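Hypothetical protein SpyM3_0169 (Streptococcus pyogenes, PDB 1PG6) is of unknown function but belongs to the AIM24 family of the cupin clan, named for mitochondrial biogenesis, and carries bound calcium ions in the crystal. Local coordinates at residues 16-19 against 20-23; 228-231 against 232-235. All coordinates share one frame; numbering follows the deposited sequence.

Interaction 1. Residues 16-19 against 20-23; sequences TIDQ and NMQF
D18 and M21, a selenomethionine, meet at the surface where strand 14-17 runs out into the loop leading to strand 26-30, in an Asx-type turn whose aspartate side chain takes the amide of residue i+3 firmly and that of i+2 only weakly. One carboxylate oxygen of D18, OD2, reaches forward and accepts the amide of M21 at 2.8 Å from N, met nearly in line with the C-O bond, and more weakly that of N20, whose N lies 3.3 Å off on a bent approach. The torsion chi1 of -155° sets CG of D18 beside its own carbonyl carbon, which turns the carboxylate toward these two amides. The two side chains then cross at about a right angle. With chi1 at -68° and CG-SE extended (chi2 163°), M21 lays SE over the flat face of the carboxylate, close packing in which SE stands 3.2 Å from CG of D18. One group is thus used in two ways, polar at its oxygen and covered on a face by the selenium. The backbone bond of T16 with E27 belongs to the strand pairing, which that of D18 with L25 continues into the turn. Water reinforces it twice: one molecule receives the amide of N20 and donates weakly to OD2 of D18, while on the carbonyl side a second donates to both D18 O, at 2.6 Å, and M21 O.

Interaction 2. Residues 228-231 against 232-235; sequences EQFA and GTLK
E228 begins the walk through helix 227-234 by accepting the amide of G232, with N 3.0 Å from its carbonyl O, the regular i to i+4 bond. One step on, Q229 gives its O to N of T233 in the same way, over a longer 3.3 Å; its backbone N donates to OD1 of N226, just before the helix. The CG2 methyl of T233 packs against that same carbonyl of Q229. F230 is the hub. Its O takes two bonds from T233: the amide comes from above the carbonyl plane, whereas OG1 donates in the plane, on a lone pair, from 2.7 Å. With chi1 at 72°, OG1 of T233 lies between its own backbone N and carbonyl carbon and so points back down the helix to this acceptor. A weak third bond comes from the amide of L234. The F230 ring, carried with CG anti to the backbone N (-179°), extends alongside the next turn, and L234 lies over one of its faces in an off-centre CH-pi contact, CD1 being 4.2 Å from the ring centroid. A231 closes the segment: its O receives N of L234 at 3.1 Å, again from above the carbonyl plane, and weakly that of K235, whose CG also rests near this oxygen. Here i+3 bonds mixed with i+4 give a local 3-10 character, often found toward a helix end, and a threonine hydroxyl bonded to a carbonyl one turn back is a common feature of alpha-helices.

Read from the N terminus, the two contacts come in series, neither nesting within nor crossing the other. Interaction 1 comes first, at the turn that leaves strand 14-17, an outermost strand of the four-stranded antiparallel sheet, and starts the connection to its neighbour 26-30. Nearly the whole chain, with both six-stranded sheets, is then laid down before interaction 2 occurs in helix 227-234, which follows strand 219-223. Each is local and spans a few residues, so neither ties distant parts of the fold together. The centres of interactions 1 and 2 are about 27 Å apart. The nearest atoms of interactions 1 and 2 are about 11 Å apart, without touching; both are surface contacts.

Interaction 1. Residues 16-19 against 20-23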
ATOM      1  N   THR A  16       4.454  -6.703 -15.490  1.00 26.62           N
ATOM      2  CA  THR A  16       5.833  -7.142 -15.606  1.00 26.82           C
ATOM      3  C   THR A  16       6.693  -6.236 -14.735  1.00 25.88           C
ATOM      4  O   THR A  16       6.916  -5.071 -15.070  1.00 23.79           O
ATOM      5  CB  THR A  16       6.345  -7.067 -17.064  1.00 27.55           C
ATOM      6  OG1 THR A  16       5.578  -7.947 -17.895  1.00 28.98           O
ATOM      7  CG2 THR A  16       7.813  -7.471 -17.133  1.00 30.22           C
ATOM      8  N   ILE A  17       7.143  -6.768 -13.602  1.00 25.34           N
ATOM      9  CA  ILE A  17       8.005  -6.017 -12.695  1.00 24.00           C
ATOM     10  C   ILE A  17       9.416  -6.209 -13.222  1.00 25.77           C
ATOM     11  O   ILE A  17       9.861  -7.338 -13.433  1.00 24.73           O
ATOM     12  CB  ILE A  17       7.936  -6.556 -11.248  1.00 23.61           C
ATOM     13  CG1 ILE A  17       6.540  -6.335 -10.664  1.00 22.64           C
ATOM     14  CG2 ILE A  17       8.972  -5.851 -10.378  1.00 22.84           C
ATOM     15  CD1 ILE A  17       6.357  -6.943  -9.279  1.00 24.51           C
ATOM     16  N   ASP A  18      10.118  -5.108 -13.456  1.00 27.10           N
ATOM     17  CA  ASP A  18      11.479  -5.197 -13.966  1.00 28.00           C
ATOM     18  C   ASP A  18      12.340  -6.027 -13.005  1.00 28.14           C
ATOM     19  O   ASP A  18      12.303  -5.808 -11.797  1.00 30.47           O
ATOM     20  CB  ASP A  18      12.065  -3.794 -14.107  1.00 28.55           C
ATOM     21  CG  ASP A  18      13.148  -3.732 -15.144  1.00 29.11           C
ATOM     22  OD1 ASP A  18      12.823  -3.461 -16.320  1.00 31.03           O
ATOM     23  OD2 ASP A  18      14.320  -3.972 -14.787  1.00 29.85           O
ATOM     24  N   GLN A  19      13.115  -6.971 -13.538  1.00 28.71           N
ATOM     25  CA  GLN A  19      13.959  -7.827 -12.697  1.00 27.60           C
ATOM     26  C   GLN A  19      15.409  -7.359 -12.603  1.00 24.53           C
ATOM     27  O   GLN A  19      16.098  -7.646 -11.625  1.00 24.35           O
ATOM     28  CB  GLN A  19      13.965  -9.263 -13.227  1.00 32.05           C
ATOM     29  CG  GLN A  19      12.597  -9.867 -13.473  1.00 36.00           C
ATOM     30  CD  GLN A  19      12.677 -11.181 -14.229  1.00 37.79           C
ATOM     31  OE1 GLN A  19      13.214 -12.169 -13.726  1.00 39.02           O
ATOM     32  NE2 GLN A  19      12.151 -11.194 -15.449  1.00 37.31           N
ATOM     33  N   ASN A  20      15.878  -6.652 -13.622  1.00 19.17           N
ATOM     34  CA  ASN A  20      17.254  -6.189 -13.621  1.00 15.64           C
ATOM     35  C   ASN A  20      17.425  -4.879 -12.867  1.00 13.43           C
ATOM     36  O   ASN A  20      18.463  -4.644 -12.249  1.00 14.88           O
ATOM     37  CB  ASN A  20      17.755  -6.014 -15.054  1.00 12.71           C
ATOM     38  CG  ASN A  20      17.730  -7.299 -15.841  1.00 14.43           C
ATOM     39  OD1 ASN A  20      18.324  -8.294 -15.437  1.00 12.12           O
ATOM     40  ND2 ASN A  20      17.041  -7.285 -16.979  1.00 15.31           N
HETATM   41  N   MSE A  21      16.415  -4.021 -12.919  1.00 13.56           N
HETATM   42  CA  MSE A  21      16.511  -2.743 -12.237  1.00 13.02           C
HETATM   43  C   MSE A  21      16.453  -2.885 -10.724  1.00 12.94           C
HETATM   44  O   MSE A  21      15.643  -3.637 -10.182  1.00 14.97           O
HETATM   45  CB  MSE A  21      15.413  -1.805 -12.742  1.00 15.04           C
HETATM   46  CG  MSE A  21      15.612  -1.384 -14.197  1.00 13.72           C
HETATM   47 SE   MSE A  21      13.982  -0.652 -14.986  1.00 33.16          SE
HETATM   48  CE  MSE A  21      13.401   0.249 -13.489  1.00 13.18           C
ATOM     49  N   GLN A  22      17.358  -2.183 -10.054  1.00 11.65           N
ATOM     50  CA  GLN A  22      17.440  -2.177  -8.598  1.00 11.91           C
ATOM     51  C   GLN A  22      16.163  -1.556  -8.038  1.00  8.67           C
ATOM     52  O   GLN A  22      15.607  -2.019  -7.043  1.00  9.07           O
ATOM     53  CB  GLN A  22      18.671  -1.367  -8.183  1.00 15.68           C
ATOM     54  CG  GLN A  22      18.697  -0.909  -6.751  1.00 25.50           C
ATOM     55  CD  GLN A  22      19.951  -0.113  -6.426  1.00 30.93           C
ATOM     56  OE1 GLN A  22      20.048   0.493  -5.363  1.00 37.07           O
ATOM     57  NE2 GLN A  22      20.919  -0.117  -7.338  1.00 34.07           N
ATOM     58  N   PHE A  23      15.713  -0.494  -8.694  1.00  7.71           N
ATOM     59  CA  PHE A  23      14.486   0.222  -8.321  1.00  7.10           C
ATOM     60  C   PHE A  23      13.582  -0.012  -9.529  1.00  7.41           C
ATOM     61  O   PHE A  23      13.713   0.642 -10.556  1.00  7.91           O
ATOM     62  CB  PHE A  23      14.804   1.702  -8.125  1.00  7.28           C
ATOM     63  CG  PHE A  23      15.871   1.946  -7.102  1.00  7.73           C
ATOM     64  CD1 PHE A  23      15.638   1.648  -5.757  1.00  8.79           C
ATOM     65  CD2 PHE A  23      17.129   2.410  -7.491  1.00  7.09           C
ATOM     66  CE1 PHE A  23      16.635   1.804  -4.807  1.00  8.29           C
ATOM     67  CE2 PHE A  23      18.142   2.571  -6.551  1.00  8.87           C
ATOM     68  CZ  PHE A  23      17.893   2.264  -5.195  1.00  8.49           C
TER
HETATM   69  O   HOH W   1      14.784  -6.157 -16.204  1.00 26.65           O
HETATM   70  O   HOH W   2      14.368  -5.797 -10.142  1.00 31.54           O

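Interaction 2. Residues 228-231 against 232-235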
ATOM      1  N   GLU A 228      10.115   7.190   8.472  1.00 12.93           N
ATOM      2  CA  GLU A 228      10.109   8.218   9.503  1.00 16.03           C
ATOM      3  C   GLU A 228      11.512   8.466  10.033  1.00 15.80           C
ATOM      4  O   GLU A 228      11.909   9.613  10.246  1.00 16.88           O
ATOM      5  CB  GLU A 228       9.184   7.822  10.651  1.00 18.79           C
ATOM      6  CG  GLU A 228       9.081   8.884  11.730  1.00 21.87           C
ATOM      7  CD  GLU A 228       7.863   8.695  12.606  1.00 26.97           C
ATOM      8  OE1 GLU A 228       7.652   9.522  13.517  1.00 28.24           O
ATOM      9  OE2 GLU A 228       7.116   7.720  12.379  1.00 31.13           O
ATOM     10  N   GLN A 229      12.263   7.391  10.249  1.00 16.56           N
ATOM     11  CA  GLN A 229      13.629   7.509  10.747  1.00 16.42           C
ATOM     12  C   GLN A 229      14.503   8.201   9.715  1.00 15.38           C
ATOM     13  O   GLN A 229      15.357   9.017  10.064  1.00 15.27           O
ATOM     14  CB  GLN A 229      14.217   6.131  11.064  1.00 19.47           C
ATOM     15  CG  GLN A 229      13.651   5.466  12.307  1.00 24.27           C
ATOM     16  CD  GLN A 229      13.929   6.256  13.571  1.00 25.71           C
ATOM     17  OE1 GLN A 229      15.071   6.616  13.856  1.00 29.23           O
ATOM     18  NE2 GLN A 229      12.883   6.521  14.343  1.00 29.86           N
ATOM     19  N   PHE A 230      14.302   7.874   8.440  1.00 13.42           N
ATOM     20  CA  PHE A 230      15.097   8.508   7.396  1.00 12.55           C
ATOM     21  C   PHE A 230      14.793  10.003   7.352  1.00 14.04           C
ATOM     22  O   PHE A 230      15.708  10.832   7.267  1.00 13.76           O
ATOM     23  CB  PHE A 230      14.825   7.873   6.027  1.00 12.86           C
ATOM     24  CG  PHE A 230      15.640   8.476   4.917  1.00  9.86           C
ATOM     25  CD1 PHE A 230      17.033   8.491   4.980  1.00 11.76           C
ATOM     26  CD2 PHE A 230      15.014   9.055   3.821  1.00 12.25           C
ATOM     27  CE1 PHE A 230      17.795   9.083   3.962  1.00 11.54           C
ATOM     28  CE2 PHE A 230      15.761   9.647   2.798  1.00 12.73           C
ATOM     29  CZ  PHE A 230      17.151   9.659   2.875  1.00 11.84           C
ATOM     30  N   ALA A 231      13.512  10.351   7.415  1.00 13.13           N
ATOM     31  CA  ALA A 231      13.111  11.758   7.397  1.00 14.93           C
ATOM     32  C   ALA A 231      13.786  12.480   8.563  1.00 16.00           C
ATOM     33  O   ALA A 231      14.175  13.642   8.446  1.00 17.39           O
ATOM     34  CB  ALA A 231      11.593  11.872   7.511  1.00 14.55           C
ATOM     35  N   GLY A 232      13.936  11.771   9.678  1.00 16.80           N
ATOM     36  CA  GLY A 232      14.567  12.351  10.848  1.00 18.52           C
ATOM     37  C   GLY A 232      16.017  12.742  10.628  1.00 18.84           C
ATOM     38  O   GLY A 232      16.486  13.729  11.197  1.00 20.29           O
ATOM     39  N   THR A 233      16.731  11.979   9.808  1.00 16.54           N
ATOM     40  CA  THR A 233      18.134  12.269   9.534  1.00 17.74           C
ATOM     41  C   THR A 233      18.276  13.479   8.616  1.00 18.74           C
ATOM     42  O   THR A 233      19.338  14.095   8.543  1.00 19.09           O
ATOM     43  CB  THR A 233      18.851  11.069   8.855  1.00 17.46           C
ATOM     44  OG1 THR A 233      18.402  10.936   7.496  1.00 14.76           O
ATOM     45  CG2 THR A 233      18.572   9.786   9.612  1.00 16.36           C
ATOM     46  N   LEU A 234      17.204  13.814   7.910  1.00 20.15           N
ATOM     47  CA  LEU A 234      17.229  14.945   6.989  1.00 22.81           C
ATOM     48  C   LEU A 234      16.879  16.263   7.672  1.00 25.53           C
ATOM     49  O   LEU A 234      17.256  17.336   7.195  1.00 24.64           O
ATOM     50  CB  LEU A 234      16.260  14.693   5.832  1.00 21.28           C
ATOM     51  CG  LEU A 234      16.550  13.457   4.975  1.00 19.81           C
ATOM     52  CD1 LEU A 234      15.386  13.192   4.033  1.00 22.79           C
ATOM     53  CD2 LEU A 234      17.838  13.677   4.191  1.00 18.68           C
ATOM     54  N   LYS A 235      16.169  16.174   8.792  1.00 28.49           N
ATOM     55  CA  LYS A 235      15.739  17.351   9.542  1.00 33.25           C
ATOM     56  C   LYS A 235      16.803  18.409   9.828  1.00 35.21           C
ATOM     57  O   LYS A 235      16.566  19.597   9.616  1.00 35.98           O
ATOM     58  CB  LYS A 235      15.096  16.928  10.868  1.00 34.17           C
ATOM     59  CG  LYS A 235      13.741  16.262  10.723  1.00 36.59           C
ATOM     60  CD  LYS A 235      13.107  16.008  12.085  1.00 37.86           C
ATOM     61  CE  LYS A 235      11.721  15.394  11.947  1.00 39.80           C
ATOM     62  NZ  LYS A 235      11.082  15.145  13.270  1.00 40.94           N
TER